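Local coordinates for bifunctional GH43-CE protein (Bacteroides eggerthii, PDB 6MLY), which probably degrades arabinoxylan, joining a family 43 glycoside hydrolase module, perhaps a xylan 1,4-beta-xylosidase, to a carbohydrate esterase module, at residues A[448-452]-A[453-457]; A[603-606]-A[607-611]. All coordinates share one frame; numbering follows the deposited sequence.

Contact 1: residues A[448-452]-A[453-457]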
loop_
_atom_site.group_PDB
_atom_site.type_symbol
_atom_site.label_atom_id
_atom_site.label_comp_id
_atom_site.label_asym_id
_atom_site.label_seq_id
_atom_site.Cartn_x
_atom_site.Cartn_y
_atom_site.Cartn_z
ATOM N N CYS A 448 -4.947 -1.843 2.500
ATOM C CA CYS A 448 -3.726 -2.650 2.441
ATOM C C CYS A 448 -4.061 -4.052 1.919
ATOM O O CYS A 448 -4.915 -4.743 2.486
ATOM C CB CYS A 448 -3.081 -2.801 3.816
ATOM S SG CYS A 448 -2.400 -1.263 4.503
ATOM N N ASP A 449 -3.383 -4.457 0.840
ATOM C CA ASP A 449 -3.467 -5.820 0.328
ATOM C C ASP A 449 -2.089 -6.470 0.481
ATOM O O ASP A 449 -1.161 -6.163 -0.275
ATOM C CB ASP A 449 -3.962 -5.879 -1.124
ATOM C CG ASP A 449 -4.383 -7.276 -1.557
ATOM O OD1 ASP A 449 -4.603 -8.116 -0.664
ATOM O OD2 ASP A 449 -4.485 -7.524 -2.774
ATOM N N PHE A 450 -1.975 -7.337 1.495
ATOM C CA PHE A 450 -0.791 -8.148 1.739
ATOM C C PHE A 450 -0.980 -9.544 1.123
ATOM O O PHE A 450 -0.014 -10.285 0.996
ATOM C CB PHE A 450 -0.491 -8.211 3.242
ATOM C CG PHE A 450 -0.298 -6.864 3.902
ATOM C CD1 PHE A 450 0.849 -6.114 3.670
ATOM C CD2 PHE A 450 -1.262 -6.337 4.750
ATOM C CE1 PHE A 450 1.029 -4.876 4.272
ATOM C CE2 PHE A 450 -1.080 -5.099 5.352
ATOM C CZ PHE A 450 0.063 -4.370 5.110
ATOM N N ARG A 451 -2.216 -9.879 0.721
ATOM C CA ARG A 451 -2.549 -11.188 0.122
ATOM C C ARG A 451 -1.432 -11.607 -0.841
ATOM O O ARG A 451 -1.216 -10.957 -1.861
ATOM C CB ARG A 451 -3.876 -11.141 -0.648
ATOM C CG ARG A 451 -5.119 -11.005 0.223
ATOM C CD ARG A 451 -6.430 -10.929 -0.548
ATOM N NE ARG A 451 -6.460 -9.848 -1.529
ATOM C CZ ARG A 451 -7.496 -9.047 -1.748
ATOM N NH1 ARG A 451 -8.629 -9.221 -1.092
ATOM N NH2 ARG A 451 -7.383 -8.060 -2.617
ATOM N N ASN A 452 -0.723 -12.686 -0.493
ATOM C CA ASN A 452 0.365 -13.230 -1.313
ATOM C C ASN A 452 1.386 -12.119 -1.607
ATOM O O ASN A 452 1.924 -12.027 -2.707
ATOM C CB ASN A 452 -0.172 -13.899 -2.585
ATOM C CG ASN A 452 -0.974 -15.156 -2.313
ATOM O OD1 ASN A 452 -0.772 -16.180 -2.963
ATOM N ND2 ASN A 452 -1.888 -15.095 -1.355
ATOM N N LYS A 453 1.623 -11.269 -0.600
ATOM C CA LYS A 453 2.691 -10.266 -0.570
ATOM C C LYS A 453 2.613 -9.317 -1.771
ATOM O O LYS A 453 3.646 -8.825 -2.222
ATOM C CB LYS A 453 4.057 -10.962 -0.494
ATOM C CG LYS A 453 4.501 -11.342 0.916
ATOM C CD LYS A 453 5.173 -12.693 1.011
ATOM C CE LYS A 453 4.200 -13.843 0.852
ATOM N NZ LYS A 453 4.803 -15.137 1.247
ATOM N N VAL A 454 1.397 -9.026 -2.255
ATOM C CA VAL A 454 1.221 -8.053 -3.345
ATOM C C VAL A 454 1.629 -6.666 -2.816
ATOM O O VAL A 454 2.233 -5.879 -3.545
ATOM C CB VAL A 454 -0.199 -8.069 -3.956
ATOM C CG1 VAL A 454 -0.536 -9.426 -4.564
ATOM C CG2 VAL A 454 -1.280 -7.635 -2.975
ATOM N N ASP A 455 1.310 -6.400 -1.540
ATOM C CA ASP A 455 1.890 -5.311 -0.746
ATOM C C ASP A 455 1.640 -3.967 -1.428
ATOM O O ASP A 455 2.585 -3.311 -1.874
ATOM C CB ASP A 455 3.394 -5.508 -0.528
ATOM C CG ASP A 455 3.753 -6.639 0.421
ATOM O OD1 ASP A 455 2.829 -7.333 0.890
ATOM O OD2 ASP A 455 4.956 -6.810 0.682
ATOM N N LYS A 456 0.364 -3.576 -1.487
ATOM C CA LYS A 456 -0.067 -2.356 -2.163
ATOM C C LYS A 456 -1.030 -1.592 -1.246
ATOM O O LYS A 456 -1.897 -2.198 -0.606
ATOM C CB LYS A 456 -0.729 -2.692 -3.506
ATOM C CG LYS A 456 0.179 -3.348 -4.539
ATOM C CD LYS A 456 -0.474 -3.596 -5.886
ATOM C CE LYS A 456 -1.650 -4.547 -5.822
ATOM N NZ LYS A 456 -1.952 -5.133 -7.149
ATOM N N GLY A 457 -0.859 -0.264 -1.191
ATOM C CA GLY A 457 -1.700 0.629 -0.398
ATOM C C GLY A 457 -2.486 1.584 -1.281
ATOM O O GLY A 457 -1.895 2.371 -2.028
#

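Contact 2: residues A[603-606]-A[607-611]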
loop_
_atom_site.group_PDB
_atom_site.type_symbol
_atom_site.label_atom_id
_atom_site.label_comp_id
_atom_site.label_asym_id
_atom_site.label_seq_id
_atom_site.Cartn_x
_atom_site.Cartn_y
_atom_site.Cartn_z
ATOM N N ALA A 603 -3.976 -6.905 -26.168
ATOM C CA ALA A 603 -3.565 -7.847 -25.095
ATOM C C ALA A 603 -4.223 -7.495 -23.753
ATOM O O ALA A 603 -4.600 -8.389 -22.985
ATOM C CB ALA A 603 -2.064 -7.859 -24.957
ATOM N N ALA A 604 -4.320 -6.194 -23.456
ATOM C CA ALA A 604 -4.990 -5.722 -22.250
ATOM C C ALA A 604 -6.465 -6.147 -22.267
ATOM O O ALA A 604 -6.996 -6.571 -21.248
ATOM C CB ALA A 604 -4.847 -4.229 -22.122
ATOM N N ILE A 605 -7.101 -6.056 -23.440
ATOM C CA ILE A 605 -8.521 -6.402 -23.613
ATOM C C ILE A 605 -8.689 -7.922 -23.466
ATOM O O ILE A 605 -9.610 -8.391 -22.786
ATOM C CB ILE A 605 -9.057 -5.881 -24.965
ATOM C CG1 ILE A 605 -8.954 -4.356 -25.065
ATOM C CG2 ILE A 605 -10.484 -6.354 -25.198
ATOM C CD1 ILE A 605 -8.938 -3.829 -26.488
ATOM N N ARG A 606 -7.802 -8.683 -24.118
ATOM C CA ARG A 606 -7.781 -10.141 -24.009
ATOM C C ARG A 606 -7.723 -10.535 -22.528
ATOM O O ARG A 606 -8.435 -11.436 -22.104
ATOM C CB ARG A 606 -6.592 -10.735 -24.771
ATOM C CG ARG A 606 -6.846 -10.976 -26.250
ATOM C CD ARG A 606 -5.698 -11.714 -26.909
ATOM N NE ARG A 606 -4.438 -10.989 -26.807
ATOM C CZ ARG A 606 -3.763 -10.500 -27.841
ATOM N NH1 ARG A 606 -4.126 -10.820 -29.069
ATOM N NH2 ARG A 606 -2.727 -9.702 -27.651
ATOM N N PHE A 607 -6.881 -9.837 -21.759
ATOM C CA PHE A 607 -6.700 -10.117 -20.338
ATOM C C PHE A 607 -8.021 -9.918 -19.580
ATOM O O PHE A 607 -8.376 -10.731 -18.722
ATOM C CB PHE A 607 -5.594 -9.236 -19.753
ATOM C CG PHE A 607 -5.378 -9.417 -18.274
ATOM C CD1 PHE A 607 -4.573 -10.439 -17.796
ATOM C CD2 PHE A 607 -5.996 -8.579 -17.359
ATOM C CE1 PHE A 607 -4.379 -10.611 -16.433
ATOM C CE2 PHE A 607 -5.799 -8.755 -15.996
ATOM C CZ PHE A 607 -4.993 -9.768 -15.537
ATOM N N ILE A 608 -8.725 -8.828 -19.904
ATOM C CA ILE A 608 -9.941 -8.400 -19.212
ATOM C C ILE A 608 -11.014 -9.493 -19.297
ATOM O O ILE A 608 -11.711 -9.747 -18.320
ATOM C CB ILE A 608 -10.435 -7.054 -19.787
ATOM C CG1 ILE A 608 -9.535 -5.897 -19.346
ATOM C CG2 ILE A 608 -11.896 -6.788 -19.445
ATOM C CD1 ILE A 608 -9.332 -5.805 -17.849
ATOM N N ARG A 609 -11.154 -10.106 -20.475
ATOM C CA ARG A 609 -12.181 -11.110 -20.705
ATOM C C ARG A 609 -11.798 -12.384 -19.947
ATOM O O ARG A 609 -12.630 -12.993 -19.279
ATOM C CB ARG A 609 -12.366 -11.358 -22.208
ATOM C CG ARG A 609 -13.043 -10.209 -22.949
ATOM C CD ARG A 609 -13.760 -10.640 -24.217
ATOM N NE ARG A 609 -14.609 -9.589 -24.759
ATOM C CZ ARG A 609 -14.194 -8.612 -25.568
ATOM N NH1 ARG A 609 -12.906 -8.482 -25.841
ATOM N NH2 ARG A 609 -15.064 -7.765 -26.099
ATOM N N ALA A 610 -10.516 -12.748 -20.035
ATOM C CA ALA A 610 -9.995 -13.992 -19.499
ATOM C C ALA A 610 -10.062 -13.992 -17.965
ATOM O O ALA A 610 -10.217 -15.053 -17.352
ATOM C CB ALA A 610 -8.583 -14.194 -19.988
ATOM N N ASN A 611 -9.944 -12.801 -17.360
ATOM C CA ASN A 611 -9.948 -12.643 -15.909
ATOM C C ASN A 611 -11.224 -11.925 -15.452
ATOM O O ASN A 611 -11.262 -11.371 -14.355
ATOM C CB ASN A 611 -8.690 -11.909 -15.438
ATOM C CG ASN A 611 -7.442 -12.761 -15.550
ATOM O OD1 ASN A 611 -6.981 -13.337 -14.556
ATOM N ND2 ASN A 611 -6.906 -12.864 -16.757
#

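Contact 1: residues A[448-452]-A[453-457]
Asp449 and Val454 meet across the turn of a beta hairpin, where the aspartate side chain packs on Val454 on the far side of the turn and bonds Arg451 on its own side. Its carboxylate lies opposite the backbone N (chi1 -166°), a rotation that carries it over Val454. CB stands 3.7 Å from Val454 CG2, CG 3.4 Å and OD2 3.2 Å from the same methyl. The polar work goes to Arg451: OD1 of Asp449 accepts Arg451 N at 3.3 Å from above the carboxylate plane, forming an Asx turn, and also takes Arg451 NE in a 2.7 Å salt bridge. OD2 receives a weak bond from Arg451 NH2, which also pairs with Asp516. With an alanine here the guanidinium would probably be left to lean on Asp516, and the Arg451 amide would lose its Asx acceptor.

The backbone closes the hairpin. Asp449 N reaches Lys456 O at 3.1 Å, while Asp449 O accepts Lys456 N and, weakly, Asp455 N; both residues therefore face Asp449, in a G1 beta bulge. On another side, Asp455 OD1 approaches the edge of the Phe450 ring, 3.6 Å from CD1.

Strands 441-449 and 456-462 lie between strands 378-386 and 469-476 in an antiparallel sheet of the concanavalin A-like domain, while Asp455 OD2 bonds Ala272 N, tying the turn to the glycosidase part of the chain.

Contact 2: residues A[603-606]-A[607-611]
Phe607 sits one helical turn beyond Ala603 and Ala604, and its CB lies against both of their carbonyls, 3.4 Å from Ala604 O and 3.5 Å from Ala603 O. The ring swings off opposite its own backbone N (chi1 178°), leading away from the earlier turn and toward the end of the helix. There ND2 of Asn611 stands over one face, 3.4 Å above the ring plane and displaced toward the rim. The same nitrogen donates to Phe607 O at 3.3 Å, and Asn611 N reaches that oxygen too, so two donors from one residue grip a single carbonyl where the helix runs out.

Arg606 contributes mainly through its backbone. Its O accepts Ala610 N at 3.2 Å, and the methyl of Ala610 rests beside that oxygen; the guanidinium points elsewhere, toward Glu656 in a long, weak ion pair.

Ile605 pairs with Arg609. Their side chains run alongside each other in the same direction, Ile605 CG2 lying 3.3 Å from Arg609 NH1. The arginine is extended from CG to NE, which takes its tip past the isoleucine to the carbonyl of Arg668, bonded by NH2. The backbone joins the same pair, Arg609 N to Ile605 O at 3.3 Å.

Such i to i+4 bonding is the hallmark of an alpha helix. Helix 596-610 packs Ala604, Ile605 and Ile608 on strands 579-584, 617-619 and 621-627, the layered helix-on-sheet architecture of the alpha/beta-hydrolase fold.

Overall arrangement
The two contacts illustrate how short-range structure follows its place in a multidomain chain. Contact 1, only partly buried, closes a hairpin in the concanavalin A-like domain near the middle of the molecule; contact 2 is buried and lies within one helix of the esterase domain. They share no element: their centres are 22 Å apart and their nearest atoms about 10 Å. In residues 448-457 a turn is held by an irregular set of bonds, which a carboxylate and a guanidinium help to hold. In residues 603-611 repeated backbone bonds dominate, apolar side chains face a sheet, and polar side-chain bonds are found at the helix end and at the arginine tips.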